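Local coordinates for FYVE, RhoGEF and PH domain-containing protein 5 (Homo sapiens, PDB 3MPX) that activates the small GTPase CDC42 by exchanging its bound GDP for GTP, and mediates the activation of CDC42 by VEGF, at residues Gln42-Asn45 / Leu46-Gly50; Met53-Leu56 / Asp57-His61. All blocks are in the same frame, centred on the assembly; numbering follows the deposited sequence.

Contact 1 of 2, residues Gln42-Asn45 / Leu46-Gly50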
ATOM      1  N   GLN A  42     -13.928   3.590 -10.961  1.00 17.12           N
ATOM      2  CA  GLN A  42     -14.844   3.805 -12.080  1.00 16.46           C
ATOM      3  C   GLN A  42     -14.567   2.752 -13.147  1.00 20.52           C
ATOM      4  O   GLN A  42     -15.419   1.898 -13.383  1.00 18.92           O
ATOM      5  CB  GLN A  42     -14.642   5.229 -12.646  1.00 17.54           C
ATOM      6  CG  GLN A  42     -15.674   5.700 -13.669  1.00 42.00           C
ATOM      7  CD  GLN A  42     -16.842   6.413 -13.031  1.00 78.39           C
ATOM      8  OE1 GLN A  42     -18.010   6.179 -13.389  1.00 78.97           O
ATOM      9  NE2 GLN A  42     -16.561   7.315 -12.083  1.00 70.67           N
ATOM     10  N   HIS A  43     -13.344   2.783 -13.726  1.00 19.91           N
ATOM     11  CA  HIS A  43     -12.836   1.905 -14.796  1.00 21.49           C
ATOM     12  C   HIS A  43     -12.729   0.456 -14.371  1.00 24.22           C
ATOM     13  O   HIS A  43     -12.798  -0.439 -15.218  1.00 22.99           O
ATOM     14  CB  HIS A  43     -11.495   2.429 -15.334  1.00 23.92           C
ATOM     15  CG  HIS A  43     -11.654   3.768 -16.002  1.00 28.77           C
ATOM     16  ND1 HIS A  43     -11.160   4.933 -15.422  1.00 30.84           N
ATOM     17  CD2 HIS A  43     -12.353   4.099 -17.118  1.00 31.15           C
ATOM     18  CE1 HIS A  43     -11.528   5.919 -16.224  1.00 30.54           C
ATOM     19  NE2 HIS A  43     -12.252   5.469 -17.256  1.00 31.07           N
ATOM     20  N   LEU A  44     -12.613   0.218 -13.055  1.00 19.93           N
ATOM     21  CA  LEU A  44     -12.620  -1.114 -12.501  1.00 18.82           C
ATOM     22  C   LEU A  44     -14.039  -1.671 -12.645  1.00 23.94           C
ATOM     23  O   LEU A  44     -14.213  -2.799 -13.092  1.00 23.66           O
ATOM     24  CB  LEU A  44     -12.214  -1.067 -11.032  1.00 18.58           C
ATOM     25  CG  LEU A  44     -11.932  -2.424 -10.376  1.00 22.72           C
ATOM     26  CD1 LEU A  44     -10.724  -3.120 -10.998  1.00 21.60           C
ATOM     27  CD2 LEU A  44     -11.719  -2.254  -8.921  1.00 25.25           C
ATOM     28  N   ASN A  45     -15.054  -0.861 -12.312  1.00 21.33           N
ATOM     29  CA  ASN A  45     -16.452  -1.268 -12.376  1.00 21.11           C
ATOM     30  C   ASN A  45     -16.950  -1.467 -13.803  1.00 26.11           C
ATOM     31  O   ASN A  45     -17.771  -2.354 -14.046  1.00 25.71           O
ATOM     32  CB  ASN A  45     -17.310  -0.272 -11.635  1.00 19.41           C
ATOM     33  CG  ASN A  45     -17.424  -0.641 -10.198  1.00 31.96           C
ATOM     34  OD1 ASN A  45     -18.277  -1.442  -9.822  1.00 29.22           O
ATOM     35  ND2 ASN A  45     -16.496  -0.164  -9.387  1.00 21.43           N
ATOM     36  N   LEU A  46     -16.435  -0.676 -14.741  1.00 23.80           N
ATOM     37  CA  LEU A  46     -16.818  -0.783 -16.138  1.00 24.62           C
ATOM     38  C   LEU A  46     -16.096  -1.946 -16.802  1.00 29.05           C
ATOM     39  O   LEU A  46     -16.748  -2.763 -17.446  1.00 30.08           O
ATOM     40  CB  LEU A  46     -16.528   0.536 -16.892  1.00 25.20           C
ATOM     41  CG  LEU A  46     -16.996   0.628 -18.360  1.00 31.50           C
ATOM     42  CD1 LEU A  46     -18.497   0.924 -18.458  1.00 32.92           C
ATOM     43  CD2 LEU A  46     -16.245   1.719 -19.111  1.00 34.26           C
ATOM     44  N   ASP A  47     -14.768  -2.028 -16.642  1.00 24.20           N
ATOM     45  CA  ASP A  47     -13.939  -3.007 -17.339  1.00 23.37           C
ATOM     46  C   ASP A  47     -13.717  -4.327 -16.590  1.00 23.91           C
ATOM     47  O   ASP A  47     -13.349  -5.326 -17.221  1.00 22.88           O
ATOM     48  CB  ASP A  47     -12.593  -2.366 -17.725  1.00 25.74           C
ATOM     49  CG  ASP A  47     -12.702  -0.983 -18.376  1.00 44.19           C
ATOM     50  OD1 ASP A  47     -13.819  -0.618 -18.837  1.00 43.88           O
ATOM     51  OD2 ASP A  47     -11.676  -0.259 -18.412  1.00 55.35           O
ATOM     52  N   PHE A  48     -13.911  -4.344 -15.270  1.00 17.68           N
ATOM     53  CA  PHE A  48     -13.711  -5.579 -14.537  1.00 16.02           C
ATOM     54  C   PHE A  48     -15.050  -6.120 -14.055  1.00 22.62           C
ATOM     55  O   PHE A  48     -15.488  -7.135 -14.581  1.00 24.48           O
ATOM     56  CB  PHE A  48     -12.688  -5.418 -13.406  1.00 16.25           C
ATOM     57  CG  PHE A  48     -12.493  -6.649 -12.554  1.00 16.15           C
ATOM     58  CD1 PHE A  48     -11.809  -7.752 -13.043  1.00 18.65           C
ATOM     59  CD2 PHE A  48     -12.981  -6.698 -11.258  1.00 15.92           C
ATOM     60  CE1 PHE A  48     -11.620  -8.879 -12.251  1.00 19.06           C
ATOM     61  CE2 PHE A  48     -12.785  -7.822 -10.465  1.00 18.49           C
ATOM     62  CZ  PHE A  48     -12.107  -8.908 -10.966  1.00 17.00           C
ATOM     63  N   HIS A  49     -15.721  -5.441 -13.113  1.00 17.78           N
ATOM     64  CA  HIS A  49     -17.004  -5.893 -12.604  1.00 17.72           C
ATOM     65  C   HIS A  49     -18.006  -6.096 -13.768  1.00 23.22           C
ATOM     66  O   HIS A  49     -18.497  -7.217 -13.945  1.00 23.97           O
ATOM     67  CB  HIS A  49     -17.519  -4.925 -11.527  1.00 18.59           C
ATOM     68  CG  HIS A  49     -18.970  -5.072 -11.193  1.00 22.30           C
ATOM     69  ND1 HIS A  49     -19.380  -5.694 -10.035  1.00 24.33           N
ATOM     70  CD2 HIS A  49     -20.062  -4.634 -11.866  1.00 24.58           C
ATOM     71  CE1 HIS A  49     -20.700  -5.649 -10.049  1.00 23.96           C
ATOM     72  NE2 HIS A  49     -21.156  -5.037 -11.146  1.00 24.53           N
ATOM     73  N   GLY A  50     -18.251  -5.046 -14.562  1.00 18.63           N
ATOM     74  CA  GLY A  50     -19.167  -5.082 -15.697  1.00 18.10           C
ATOM     75  C   GLY A  50     -18.922  -6.228 -16.666  1.00 23.95           C
ATOM     76  O   GLY A  50     -19.848  -6.985 -16.974  1.00 23.83           O
TER
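N45 and H49 meet one turn apart on the long helix 21-59 of the DH domain. Followed outward, the H49 side chain first sets CB 3.6 Å from N45 O. CG comes next, with N45 OD1 over one face of the ring at 3.9 Å. The amide and imidazole planes are turned 41° from each other. With chi1 at 164° the ring swings opposite its own backbone N, which lays it next to N45. On one branch CD2 lies 3.9 Å from N45 O. On the other, ND1 bonds L76 O of helix 66-98. The N45 amide is also held, since its ND2 bonds L41 O one turn back.

The backbone widens here into a pi-type turn. L44 O accepts from F48 N at 2.7 Å and from H49 N at 3.0 Å. G50 N then bonds N45 O. On the buried side L44 CD1 packs against F48 CB at 3.9 Å. Both side chains point the same way, to L166 on helix 162-184.

D47 N bonds H43 O at 2.9 Å. The carboxylate folds back beside the H43 carbonyl, with OD2 4.1 Å from H43 CB. An alanine here removes the carboxylate and would probably leave H43 CB without the group that lies against it.

The contact thus divides by chemistry: L44 and F48 turn into the bundle, while the amide and imidazole are oriented by backbone carbonyls.

Contact 2 of 2, residues Met53-Leu56 / Asp57-His61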
HETATM    1  N   MSE A  53     -19.538  -9.586 -14.820  1.00 30.13           N
HETATM    2  CA  MSE A  53     -20.984  -9.765 -14.626  1.00 31.00           C
HETATM    3  C   MSE A  53     -21.616 -10.239 -15.950  1.00 33.15           C
HETATM    4  O   MSE A  53     -22.319 -11.255 -15.954  1.00 32.24           O
HETATM    5  CB  MSE A  53     -21.663  -8.494 -14.097  1.00 34.31           C
HETATM    6  CG  MSE A  53     -21.315  -8.172 -12.639  1.00 43.88           C
HETATM    7 SE   MSE A  53     -21.486  -9.664 -11.346  1.00 54.99          SE
HETATM    8  CE  MSE A  53     -23.426  -9.521 -11.023  1.00 51.67           C
ATOM      9  N   ARG A  54     -21.263  -9.569 -17.079  1.00 27.81           N
ATOM     10  CA  ARG A  54     -21.709  -9.916 -18.433  1.00 26.69           C
ATOM     11  C   ARG A  54     -21.356 -11.372 -18.752  1.00 29.32           C
ATOM     12  O   ARG A  54     -22.238 -12.126 -19.171  1.00 30.37           O
ATOM     13  CB  ARG A  54     -21.105  -8.968 -19.496  1.00 25.11           C
ATOM     14  CG  ARG A  54     -21.866  -7.669 -19.685  1.00 28.64           C
ATOM     15  CD  ARG A  54     -21.258  -6.821 -20.787  1.00 32.40           C
ATOM     16  NE  ARG A  54     -20.275  -5.866 -20.267  1.00 37.27           N
ATOM     17  CZ  ARG A  54     -19.064  -5.668 -20.783  1.00 48.65           C
ATOM     18  NH1 ARG A  54     -18.245  -4.775 -20.242  1.00 28.45           N
ATOM     19  NH2 ARG A  54     -18.660  -6.365 -21.845  1.00 32.96           N
ATOM     20  N   ALA A  55     -20.099 -11.784 -18.494  1.00 23.44           N
ATOM     21  CA  ALA A  55     -19.664 -13.164 -18.730  1.00 22.45           C
ATOM     22  C   ALA A  55     -20.449 -14.151 -17.864  1.00 25.36           C
ATOM     23  O   ALA A  55     -21.090 -15.037 -18.421  1.00 25.85           O
ATOM     24  CB  ALA A  55     -18.167 -13.308 -18.479  1.00 22.95           C
ATOM     25  N   LEU A  56     -20.431 -13.981 -16.512  1.00 20.17           N
ATOM     26  CA  LEU A  56     -21.114 -14.857 -15.544  1.00 18.25           C
ATOM     27  C   LEU A  56     -22.606 -15.023 -15.869  1.00 22.44           C
ATOM     28  O   LEU A  56     -23.100 -16.149 -15.796  1.00 20.79           O
ATOM     29  CB  LEU A  56     -20.893 -14.406 -14.081  1.00 17.07           C
ATOM     30  CG  LEU A  56     -19.454 -14.471 -13.510  1.00 19.09           C
ATOM     31  CD1 LEU A  56     -19.397 -13.908 -12.097  1.00 17.70           C
ATOM     32  CD2 LEU A  56     -18.897 -15.880 -13.527  1.00 20.10           C
ATOM     33  N   ASP A  57     -23.292 -13.933 -16.319  1.00 21.29           N
ATOM     34  CA  ASP A  57     -24.697 -13.957 -16.771  1.00 21.98           C
ATOM     35  C   ASP A  57     -24.884 -14.925 -17.951  1.00 27.78           C
ATOM     36  O   ASP A  57     -25.919 -15.603 -18.008  1.00 28.56           O
ATOM     37  CB  ASP A  57     -25.205 -12.559 -17.171  1.00 24.05           C
ATOM     38  CG  ASP A  57     -25.455 -11.566 -16.038  1.00 40.13           C
ATOM     39  OD1 ASP A  57     -25.648 -12.009 -14.875  1.00 41.54           O
ATOM     40  OD2 ASP A  57     -25.476 -10.342 -16.315  1.00 47.15           O
ATOM     41  N   ASP A  58     -23.870 -15.017 -18.870  1.00 23.81           N
ATOM     42  CA  ASP A  58     -23.892 -15.936 -20.021  1.00 23.07           C
ATOM     43  C   ASP A  58     -23.683 -17.381 -19.557  1.00 29.78           C
ATOM     44  O   ASP A  58     -24.284 -18.316 -20.104  1.00 28.25           O
ATOM     45  CB  ASP A  58     -22.799 -15.578 -21.040  1.00 23.71           C
ATOM     46  CG  ASP A  58     -22.967 -14.303 -21.843  1.00 25.86           C
ATOM     47  OD1 ASP A  58     -24.105 -13.819 -21.959  1.00 25.51           O
ATOM     48  OD2 ASP A  58     -21.961 -13.829 -22.416  1.00 29.55           O
HETATM   49  N   MSE A  59     -22.804 -17.556 -18.557  1.00 30.08           N
HETATM   50  CA  MSE A  59     -22.430 -18.861 -18.007  1.00 31.43           C
HETATM   51  C   MSE A  59     -23.534 -19.502 -17.214  1.00 35.56           C
HETATM   52  O   MSE A  59     -23.474 -20.708 -16.961  1.00 35.71           O
HETATM   53  CB  MSE A  59     -21.175 -18.768 -17.158  1.00 34.55           C
HETATM   54  CG  MSE A  59     -19.945 -18.422 -17.949  1.00 43.41           C
HETATM   55 SE   MSE A  59     -18.524 -17.967 -16.714  1.00 53.81          SE
HETATM   56  CE  MSE A  59     -18.142 -16.392 -17.412  1.00 50.86           C
ATOM     57  N   ASP A  60     -24.560 -18.724 -16.835  1.00 31.37           N
ATOM     58  CA  ASP A  60     -25.710 -19.279 -16.129  1.00 30.71           C
ATOM     59  C   ASP A  60     -26.367 -20.378 -16.983  1.00 34.81           C
ATOM     60  O   ASP A  60     -26.719 -21.428 -16.448  1.00 34.76           O
ATOM     61  CB  ASP A  60     -26.706 -18.175 -15.775  1.00 32.17           C
ATOM     62  CG  ASP A  60     -26.252 -17.275 -14.638  1.00 37.43           C
ATOM     63  OD1 ASP A  60     -25.764 -17.810 -13.612  1.00 35.96           O
ATOM     64  OD2 ASP A  60     -26.440 -16.043 -14.745  1.00 42.34           O
ATOM     65  N   HIS A  61     -26.409 -20.168 -18.324  1.00 31.33           N
ATOM     66  CA  HIS A  61     -26.966 -21.056 -19.355  1.00 30.59           C
ATOM     67  C   HIS A  61     -25.978 -22.117 -19.909  1.00 33.43           C
ATOM     68  O   HIS A  61     -26.387 -22.900 -20.769  1.00 33.85           O
ATOM     69  CB  HIS A  61     -27.517 -20.225 -20.523  1.00 31.46           C
ATOM     70  CG  HIS A  61     -28.301 -19.031 -20.094  1.00 35.33           C
ATOM     71  ND1 HIS A  61     -27.844 -17.747 -20.337  1.00 37.37           N
ATOM     72  CD2 HIS A  61     -29.462 -18.962 -19.402  1.00 37.36           C
ATOM     73  CE1 HIS A  61     -28.746 -16.940 -19.806  1.00 36.99           C
ATOM     74  NE2 HIS A  61     -29.739 -17.628 -19.233  1.00 37.38           N
TER
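M59 lays its side chain back across A55 and L56 in the last turns of helix 21-59, part of the helical bundle of the DH domain. M53 and M59 are both selenomethionine. M59 starts with CG anti to its carbonyl carbon (chi1 -67°), runs extended through CG, then bends at SE (chi3 -126°). The bend returns CE to A55, 3.3 Å from its CB. SE itself lies 3.8 Å from L56 CD2. The L56 and M59 side chains cross at a slant, covered by helix 66-98 and by helix 142-152, whose L144 touches both.

The acidic residues D57, D58 and D60 share the first torsion of M59. Each places its carboxylate alongside a carbonyl of the previous turn. D57 OD2 comes 3.3 Å from M53 O. Both atoms are acceptors, and no bond forms between them. D58 CG packs by R54 O at 3.5 Å. The acids find their partners elsewhere: D58 OD2 forms a salt bridge with R143, and such arginines probably offset negative charge gathered near the carbonyl end of the helix.

The backbone is held unevenly. D57 N bonds M53 O at 2.9 Å, and M59 N bonds A55 O at 3.0 Å. The bond from D60 N to L56 O is weak. Beyond it, R73 NH2 forms salt bridges with both D57 OD1 and D60 OD2, while D60 OD1 pairs with R69 NE.

Contacts 1 and 2 follow each other along helix 21-59, their centres about 16 Å apart. Both are partly buried. Each has a buried apolar side, L44 and F48 in contact 1 and A55, L56 and M59 in contact 2, and an exposed one. Contact 1 lies nearer the centre of the chain, about 21 Å away against about 33 Å for contact 2. Helices 66-98 and 142-152 border both, and helix 162-184 joins at contact 1. The chemistry changes too. Residues 42-50 join the bundle through F48, L44 and neutral polar groups. In residues 53-61 aspartates reach out to arginines of neighbouring helices. Between the two, R54 NH1 packs 3.8 Å from L46 O.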